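Local coordinates for glucocorticoid Modulatory Element Binding protein-1 (Homo sapiens, PDB 1OQJ), which acts as a transcription factor that binds glucocorticoid modulatory elements in DNA through a zinc-containing SAND domain, the part present here, and raises sensitivity to low glucocorticoid concentrations, at residues W60-R65 / M70-M75; K34-N39 / K46-L51; G15-I20 / H50-S55. All coordinates share one frame; numbering follows the deposited sequence.

Interaction 1: residues W60-R65 / M70-M75; sequences WKRAIR and MLRKMM
The flat end of Arg65 turns one face to Met70, whose CG lies 3.8 Å from NH1; the two chains run side by side, pointing the same way, and NH1 also bonds the carbonyl of Gly68 in the intervening turn. Arg62 likewise offers one guanidinium face to CG of Arg72, while its own CG rests 3.7 Å from SD of Met70. Met70 thus lies between two arginines, SD against the CB-CD methylenes of Arg62 and CG under the Arg65 guanidinium, and its unbranched thioether can follow both. The Arg72 guanidinium has CD of Lys61 at its edge, near its plane. On the buried side, the Trp60 ring carries CG of Lys61 over its centre on one face. With chi1 -173° and chi2 55°, CD2 of Leu71 touches both CG2 of Ile64 and CZ3 of Trp60, the latter obliquely at 3.9 Å. Met75 adds an oblique Met-aromatic contact, SD lying 5.4 Å from the centroid of the six-membered ring.

Two backbone bonds fasten the first turn of helix 71-76: Leu71 N to Ile64 O at 2.9 Å, nearly straight at 165°, and Arg72 N to Lys61 O, more bent. Salt bridges from Arg62 to Asp59 and Arg72 to Asp76 probably temper the positive charge. Lys61 NZ, weakly bonded to Cys93 O, lies 5.1 Å from Arg72 NH1, a gathering of charge fitting for DNA. Two short helices, 60-63 and 71-76, joined by a tight antiparallel hairpin that starts at the Arg65-Met70 non-hydrogen-bonded pair, form part of the SAND domain's DNA-binding surface, with Lys61 of the KDWK motif and Arg72 as their share.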
# COMPACT_ATOMS: atom_id res chain seq x y z
N TRP A 60 1.48 0.42 8.84
CA TRP A 60 1.92 0.43 7.46
C TRP A 60 1.31 1.55 6.62
O TRP A 60 1.97 2.06 5.72
CB TRP A 60 1.64 -0.93 6.79
CG TRP A 60 0.19 -1.26 6.60
CD1 TRP A 60 -0.63 -1.86 7.51
CD2 TRP A 60 -0.59 -1.04 5.42
NE1 TRP A 60 -1.89 -2.03 6.96
CE2 TRP A 60 -1.89 -1.53 5.68
CE3 TRP A 60 -0.32 -0.47 4.17
CZ2 TRP A 60 -2.92 -1.47 4.74
CZ3 TRP A 60 -1.35 -0.40 3.23
CH2 TRP A 60 -2.63 -0.90 3.52
N LYS A 61 0.07 1.93 6.92
CA LYS A 61 -0.59 2.98 6.15
C LYS A 61 0.06 4.34 6.37
O LYS A 61 -0.08 5.23 5.53
CB LYS A 61 -2.07 3.06 6.51
CG LYS A 61 -2.84 1.78 6.28
CD LYS A 61 -4.32 1.97 6.56
CE LYS A 61 -5.03 0.63 6.70
NZ LYS A 61 -4.56 -0.11 7.91
N ARG A 62 0.76 4.51 7.48
CA ARG A 62 1.43 5.78 7.73
C ARG A 62 2.91 5.69 7.37
O ARG A 62 3.56 6.70 7.12
CB ARG A 62 1.25 6.20 9.20
CG ARG A 62 -0.15 6.71 9.53
CD ARG A 62 -0.19 7.40 10.88
NE ARG A 62 -1.44 8.13 11.11
CZ ARG A 62 -2.61 7.55 11.36
NH1 ARG A 62 -2.71 6.23 11.41
NH2 ARG A 62 -3.69 8.29 11.55
N ALA A 63 3.45 4.47 7.32
CA ALA A 63 4.85 4.24 6.98
C ALA A 63 5.07 4.40 5.47
O ALA A 63 6.10 4.90 5.04
CB ALA A 63 5.28 2.85 7.42
N ILE A 64 4.10 3.95 4.68
CA ILE A 64 4.19 4.07 3.23
C ILE A 64 3.68 5.44 2.80
O ILE A 64 2.66 5.91 3.28
CB ILE A 64 3.34 2.99 2.53
CG1 ILE A 64 3.86 1.60 2.89
CG2 ILE A 64 3.37 3.20 1.02
CD1 ILE A 64 3.08 0.46 2.25
N ARG A 65 4.41 6.06 1.87
CA ARG A 65 4.03 7.37 1.37
C ARG A 65 3.87 7.34 -0.15
O ARG A 65 4.48 6.53 -0.84
CB ARG A 65 5.08 8.42 1.75
CG ARG A 65 5.11 8.75 3.24
CD ARG A 65 6.25 9.70 3.58
NE ARG A 65 6.35 9.94 5.02
CZ ARG A 65 5.59 10.80 5.70
NH1 ARG A 65 4.66 11.51 5.08
NH2 ARG A 65 5.75 10.94 7.01
N MET A 70 1.29 10.41 3.47
CA MET A 70 0.98 9.11 4.05
C MET A 70 -0.12 8.44 3.24
O MET A 70 -1.14 9.06 2.92
CB MET A 70 0.53 9.26 5.50
CG MET A 70 1.65 9.68 6.45
SD MET A 70 1.03 9.92 8.12
CE MET A 70 1.63 11.57 8.47
N LEU A 71 0.07 7.16 2.91
CA LEU A 71 -0.92 6.43 2.13
C LEU A 71 -2.29 6.51 2.81
O LEU A 71 -3.31 6.60 2.14
CB LEU A 71 -0.47 4.97 1.98
CG LEU A 71 -1.31 4.08 1.05
CD1 LEU A 71 -1.39 4.72 -0.34
CD2 LEU A 71 -0.68 2.70 0.96
N ARG A 72 -2.29 6.48 4.14
CA ARG A 72 -3.53 6.57 4.91
C ARG A 72 -4.41 7.73 4.45
O ARG A 72 -5.62 7.57 4.28
CB ARG A 72 -3.19 6.75 6.40
CG ARG A 72 -4.38 7.10 7.29
CD ARG A 72 -5.31 5.92 7.49
NE ARG A 72 -6.44 6.27 8.36
CZ ARG A 72 -7.37 5.41 8.77
NH1 ARG A 72 -7.31 4.14 8.39
NH2 ARG A 72 -8.35 5.82 9.55
N LYS A 73 -3.82 8.90 4.25
CA LYS A 73 -4.58 10.07 3.83
C LYS A 73 -5.11 9.95 2.41
O LYS A 73 -6.22 10.39 2.11
CB LYS A 73 -3.74 11.33 3.98
CG LYS A 73 -3.30 11.61 5.41
CD LYS A 73 -2.53 12.92 5.49
CE LYS A 73 -2.10 13.22 6.92
NZ LYS A 73 -1.16 12.21 7.45
N MET A 74 -4.31 9.37 1.52
CA MET A 74 -4.74 9.21 0.14
C MET A 74 -5.89 8.21 0.09
O MET A 74 -6.78 8.31 -0.76
CB MET A 74 -3.57 8.74 -0.74
CG MET A 74 -2.37 9.70 -0.73
SD MET A 74 -2.76 11.45 -1.05
CE MET A 74 -3.22 11.39 -2.77
N MET A 75 -5.88 7.24 1.00
CA MET A 75 -6.94 6.25 1.09
C MET A 75 -8.21 6.89 1.64
O MET A 75 -9.30 6.70 1.11
CB MET A 75 -6.51 5.09 2.00
CG MET A 75 -5.37 4.25 1.44
SD MET A 75 -4.65 3.17 2.68
CE MET A 75 -5.91 1.94 2.84

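Interaction 2: residues K34-N39 / K46-L51; sequences KCVKFN and KHFVHL
Phe48 drives the edge of its ring into one face of Phe38, a T-shaped pair with centroids 5.1 Å apart and planes at 67°. The leading atom is CE1 of Phe48, which stands 3.7 Å from CD1 of Phe38 and lies off-centre, toward the rim of the ring it meets. The two side chains cross at about a right angle. In both residues CG is anti to the backbone N; for Phe48 (chi1 173°) this extends the ring away from its own backbone, and its CE1 edge reaches Phe38.

Val36, two residues before Phe38 and therefore on the same side of the strand, meets Phe48 on a face, whereas Phe38 meets its edge: CG1 of Val36 lies 4.1 Å from CG of Phe48. A beta-branched valine is well suited to this, being compact, at home in a strand and able to lay one methyl over the face near the CB end of the ring. Leu51, one helical turn after Phe48, reaches the edge of the Phe38 ring instead, CD1 coming within 4.0 Å of CE2. On the Phe38 face opposite Phe48 lies ND2 of Asn39, so the ring is sandwiched between a hydrocarbon edge and an amide.

The surroundings are apolar too: Ala19, Ile43, Ile12 and Cys14 from other strands also touch Phe48, placing that ring in the core. Strand 36-38 begins at a classic beta bulge, where Cys35 and Val36 both face Ile43. With segment axes 9.5 Å apart, this is a helix laid on one face of an antiparallel sheet through interlocking aromatic and aliphatic side chains, as in the alpha-beta fold of the SAND domain.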
# COMPACT_ATOMS: atom_id res chain seq x y z
N LYS A 34 -0.42 -9.29 -1.60
CA LYS A 34 0.72 -9.04 -2.47
C LYS A 34 0.29 -8.06 -3.56
O LYS A 34 -0.33 -8.44 -4.56
CB LYS A 34 1.23 -10.36 -3.06
CG LYS A 34 1.76 -11.30 -1.98
CD LYS A 34 2.35 -12.58 -2.55
CE LYS A 34 2.90 -13.46 -1.44
NZ LYS A 34 3.53 -14.70 -1.98
N CYS A 35 0.62 -6.79 -3.35
CA CYS A 35 0.24 -5.74 -4.28
C CYS A 35 1.34 -4.70 -4.47
O CYS A 35 1.12 -3.68 -5.12
CB CYS A 35 -1.03 -5.05 -3.78
SG CYS A 35 -0.90 -4.29 -2.13
N VAL A 36 2.51 -4.96 -3.92
CA VAL A 36 3.63 -4.03 -4.04
C VAL A 36 4.78 -4.67 -4.81
O VAL A 36 5.26 -5.74 -4.45
CB VAL A 36 4.16 -3.61 -2.65
CG1 VAL A 36 5.40 -2.75 -2.81
CG2 VAL A 36 3.07 -2.86 -1.89
N LYS A 37 5.22 -4.01 -5.88
CA LYS A 37 6.33 -4.53 -6.67
C LYS A 37 7.60 -3.88 -6.11
O LYS A 37 7.74 -2.65 -6.12
CB LYS A 37 6.16 -4.19 -8.15
CG LYS A 37 7.22 -4.79 -9.07
CD LYS A 37 6.87 -4.55 -10.54
CE LYS A 37 7.95 -5.10 -11.47
NZ LYS A 37 9.24 -4.36 -11.35
N PHE A 38 8.51 -4.72 -5.61
CA PHE A 38 9.76 -4.26 -5.02
C PHE A 38 10.86 -5.20 -5.49
O PHE A 38 10.83 -6.39 -5.19
CB PHE A 38 9.63 -4.30 -3.49
CG PHE A 38 10.80 -3.72 -2.76
CD1 PHE A 38 11.24 -2.42 -3.04
CD2 PHE A 38 11.44 -4.44 -1.76
CE1 PHE A 38 12.30 -1.86 -2.32
CE2 PHE A 38 12.50 -3.89 -1.04
CZ PHE A 38 12.93 -2.59 -1.32
N ASN A 39 11.82 -4.65 -6.23
CA ASN A 39 12.92 -5.44 -6.78
C ASN A 39 12.41 -6.62 -7.61
O ASN A 39 12.90 -7.74 -7.52
CB ASN A 39 13.85 -5.91 -5.67
CG ASN A 39 14.61 -4.77 -5.03
OD1 ASN A 39 15.05 -3.85 -5.73
ND2 ASN A 39 14.77 -4.81 -3.72
N LYS A 46 3.07 -5.02 4.31
CA LYS A 46 3.73 -5.33 5.57
C LYS A 46 5.19 -5.69 5.34
O LYS A 46 6.08 -5.24 6.06
CB LYS A 46 3.03 -6.49 6.28
CG LYS A 46 3.59 -6.78 7.67
CD LYS A 46 2.84 -7.91 8.36
CE LYS A 46 3.31 -8.06 9.81
NZ LYS A 46 2.65 -9.20 10.50
N HIS A 47 5.45 -6.50 4.32
CA HIS A 47 6.82 -6.90 4.02
C HIS A 47 7.63 -5.74 3.45
O HIS A 47 8.80 -5.57 3.80
CB HIS A 47 6.84 -8.10 3.07
CG HIS A 47 6.43 -9.37 3.74
ND1 HIS A 47 6.18 -10.53 3.04
CD2 HIS A 47 6.24 -9.67 5.05
CE1 HIS A 47 5.85 -11.50 3.89
NE2 HIS A 47 5.88 -11.00 5.11
N PHE A 48 7.03 -4.94 2.58
CA PHE A 48 7.74 -3.80 2.02
C PHE A 48 8.18 -2.88 3.16
O PHE A 48 9.33 -2.46 3.23
CB PHE A 48 6.83 -3.03 1.06
CG PHE A 48 7.42 -1.75 0.56
CD1 PHE A 48 8.69 -1.73 -0.02
CD2 PHE A 48 6.71 -0.55 0.67
CE1 PHE A 48 9.25 -0.54 -0.50
CE2 PHE A 48 7.26 0.65 0.20
CZ PHE A 48 8.53 0.65 -0.38
N VAL A 49 7.25 -2.57 4.06
CA VAL A 49 7.53 -1.70 5.20
C VAL A 49 8.65 -2.28 6.07
O VAL A 49 9.52 -1.55 6.54
CB VAL A 49 6.26 -1.48 6.04
CG1 VAL A 49 6.61 -0.77 7.36
CG2 VAL A 49 5.26 -0.64 5.25
N HIS A 50 8.64 -3.60 6.26
CA HIS A 50 9.66 -4.22 7.08
C HIS A 50 11.04 -4.09 6.43
O HIS A 50 12.01 -3.71 7.09
CB HIS A 50 9.38 -5.70 7.29
CG HIS A 50 10.35 -6.34 8.23
ND1 HIS A 50 10.29 -6.17 9.59
CD2 HIS A 50 11.47 -7.06 7.99
CE1 HIS A 50 11.33 -6.76 10.16
NE2 HIS A 50 12.07 -7.30 9.20
N LEU A 51 11.11 -4.41 5.14
CA LEU A 51 12.37 -4.33 4.41
C LEU A 51 12.88 -2.90 4.32
O LEU A 51 14.09 -2.67 4.25
CB LEU A 51 12.20 -4.92 3.01
CG LEU A 51 11.90 -6.42 2.98
CD1 LEU A 51 11.63 -6.87 1.55
CD2 LEU A 51 13.09 -7.19 3.56

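Interaction 3: residues G15-I20 / H50-S55; sequences GESKAI and HLAGKS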
# COMPACT_ATOMS: atom_id res chain seq x y z
N GLY A 15 10.60 5.11 3.93
CA GLY A 15 11.96 5.39 4.32
C GLY A 15 12.67 5.85 3.06
O GLY A 15 12.19 6.75 2.38
N GLU A 16 13.78 5.21 2.72
CA GLU A 16 14.52 5.58 1.52
C GLU A 16 14.36 4.53 0.43
O GLU A 16 15.14 4.48 -0.52
CB GLU A 16 16.00 5.78 1.86
CG GLU A 16 16.23 6.89 2.88
CD GLU A 16 17.69 7.13 3.19
OE1 GLU A 16 17.98 7.96 4.08
OE2 GLU A 16 18.56 6.49 2.56
N SER A 17 13.34 3.69 0.57
CA SER A 17 13.05 2.63 -0.39
C SER A 17 11.91 3.01 -1.33
O SER A 17 10.94 3.65 -0.92
CB SER A 17 12.69 1.33 0.34
OG SER A 17 13.78 0.86 1.11
N LYS A 18 12.04 2.62 -2.60
CA LYS A 18 11.03 2.91 -3.62
C LYS A 18 10.40 1.62 -4.12
O LYS A 18 11.07 0.60 -4.28
CB LYS A 18 11.65 3.64 -4.81
CG LYS A 18 12.18 5.03 -4.48
CD LYS A 18 12.67 5.76 -5.73
CE LYS A 18 13.94 5.13 -6.29
NZ LYS A 18 14.42 5.87 -7.49
N ALA A 19 9.10 1.67 -4.39
CA ALA A 19 8.38 0.51 -4.90
C ALA A 19 7.19 0.99 -5.71
O ALA A 19 6.98 2.20 -5.86
CB ALA A 19 7.92 -0.37 -3.74
N ILE A 20 6.44 0.04 -6.25
CA ILE A 20 5.27 0.36 -7.06
C ILE A 20 4.04 -0.35 -6.53
O ILE A 20 4.04 -1.57 -6.34
CB ILE A 20 5.49 -0.07 -8.53
CG1 ILE A 20 6.72 0.65 -9.09
CG2 ILE A 20 4.26 0.25 -9.37
CD1 ILE A 20 7.09 0.20 -10.49
N HIS A 50 8.64 -3.60 6.26
CA HIS A 50 9.66 -4.22 7.08
C HIS A 50 11.04 -4.09 6.43
O HIS A 50 12.01 -3.71 7.09
CB HIS A 50 9.38 -5.70 7.29
CG HIS A 50 10.35 -6.34 8.23
ND1 HIS A 50 10.29 -6.17 9.59
CD2 HIS A 50 11.47 -7.06 7.99
CE1 HIS A 50 11.33 -6.76 10.16
NE2 HIS A 50 12.07 -7.30 9.20
N LEU A 51 11.11 -4.41 5.14
CA LEU A 51 12.37 -4.33 4.41
C LEU A 51 12.88 -2.90 4.32
O LEU A 51 14.09 -2.67 4.25
CB LEU A 51 12.20 -4.92 3.01
CG LEU A 51 11.90 -6.42 2.98
CD1 LEU A 51 11.63 -6.87 1.55
CD2 LEU A 51 13.09 -7.19 3.56
N ALA A 52 11.96 -1.94 4.34
CA ALA A 52 12.31 -0.53 4.27
C ALA A 52 12.73 -0.02 5.65
O ALA A 52 13.19 1.11 5.79
CB ALA A 52 11.13 0.29 3.74
N GLY A 53 12.56 -0.87 6.66
CA GLY A 53 12.96 -0.53 8.01
C GLY A 53 12.01 0.26 8.89
O GLY A 53 12.45 0.87 9.87
N LYS A 54 10.71 0.23 8.59
CA LYS A 54 9.74 0.99 9.38
C LYS A 54 8.70 0.15 10.12
O LYS A 54 7.63 0.65 10.46
CB LYS A 54 9.03 2.00 8.49
CG LYS A 54 9.94 3.02 7.83
CD LYS A 54 10.56 3.95 8.86
CE LYS A 54 11.39 5.04 8.19
NZ LYS A 54 11.95 5.99 9.18
N SER A 55 9.00 -1.12 10.39
CA SER A 55 8.06 -1.99 11.10
C SER A 55 7.78 -1.54 12.53
O SER A 55 6.72 -1.85 13.08
CB SER A 55 8.58 -3.43 11.13
OG SER A 55 8.44 -4.07 9.87
O HOH W 1 14.48 2.39 3.46
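Ala52 and Lys54, two residues apart where helix 45-51 runs out, meet Ser17, which begins strand 17-22, and Gly15 in the turn before it. Just ahead of them, His50 prepares the turn in two ways. Its carbonyl accepts a bond from Gly53 N, and its ND1 pairs with OG of Ser55 at 2.8 Å, a link that ties the two ends of the segment together.

Ala52 follows, and its small methyl suits a close approach to the strand: CB lies 3.8 Å from OG and 3.9 Å from CB of Ser17. Its carbonyl is used as well. A water donates to Ala52 O at 3.0 Å, accepts from Glu16 N at 3.0 Å and bonds OG of Ser17 at 2.9 Å. Ser17 suits this place because its short side chain can do both jobs, packing on the methyl and holding the water; OG and the Glu16 N-H point to the same water, which joins them to Ala52 O.

Gly53 ends the helix in a Schellman motif: its N bonds His50 O, and Lys54 N probably bonds Val49 O. At its positive phi of 85° a CB would jam against the carbonyl O of Ala52, which explains the glycine. Lys54 then turns back toward the strand. A bend at chi2 (-67°) folds the chain so that CE comes to 3.9 Å from CA of Gly15. That glycine tolerates phi 64°, and lacks the CB that would press on Ala52 O and Lys54 CE, which lets the chains come this near.

The chemistry implies a light, partly hydrated surface contact: one three-way water and a few van der Waals touches join the segments, while the aliphatic part of Lys54, a DNA-binding residue, packs against Gly15, with Cys14 and Val49 also touching it.

From the N terminus, residues 15-20 come first and wait longest for their partner: interaction 3 closes only at 50-55, after a span of 29 residues. Within that span lies 34-39, whose partner 46-51 follows after six residues, making interaction 2 a short closure nested in the longer one until both end on the shared His50 and Leu51. Together they fix helix 45-51 to neighbouring strands 17-22 and 36-38 of one sheet. Interaction 1 follows in series, 60-65 meeting 70-75 across four residues that form the tip of a small hairpin. Val49 and Phe48 join it to interaction 2 by packing on Ile64, and Lys54 joins it to interaction 3 through Ala63.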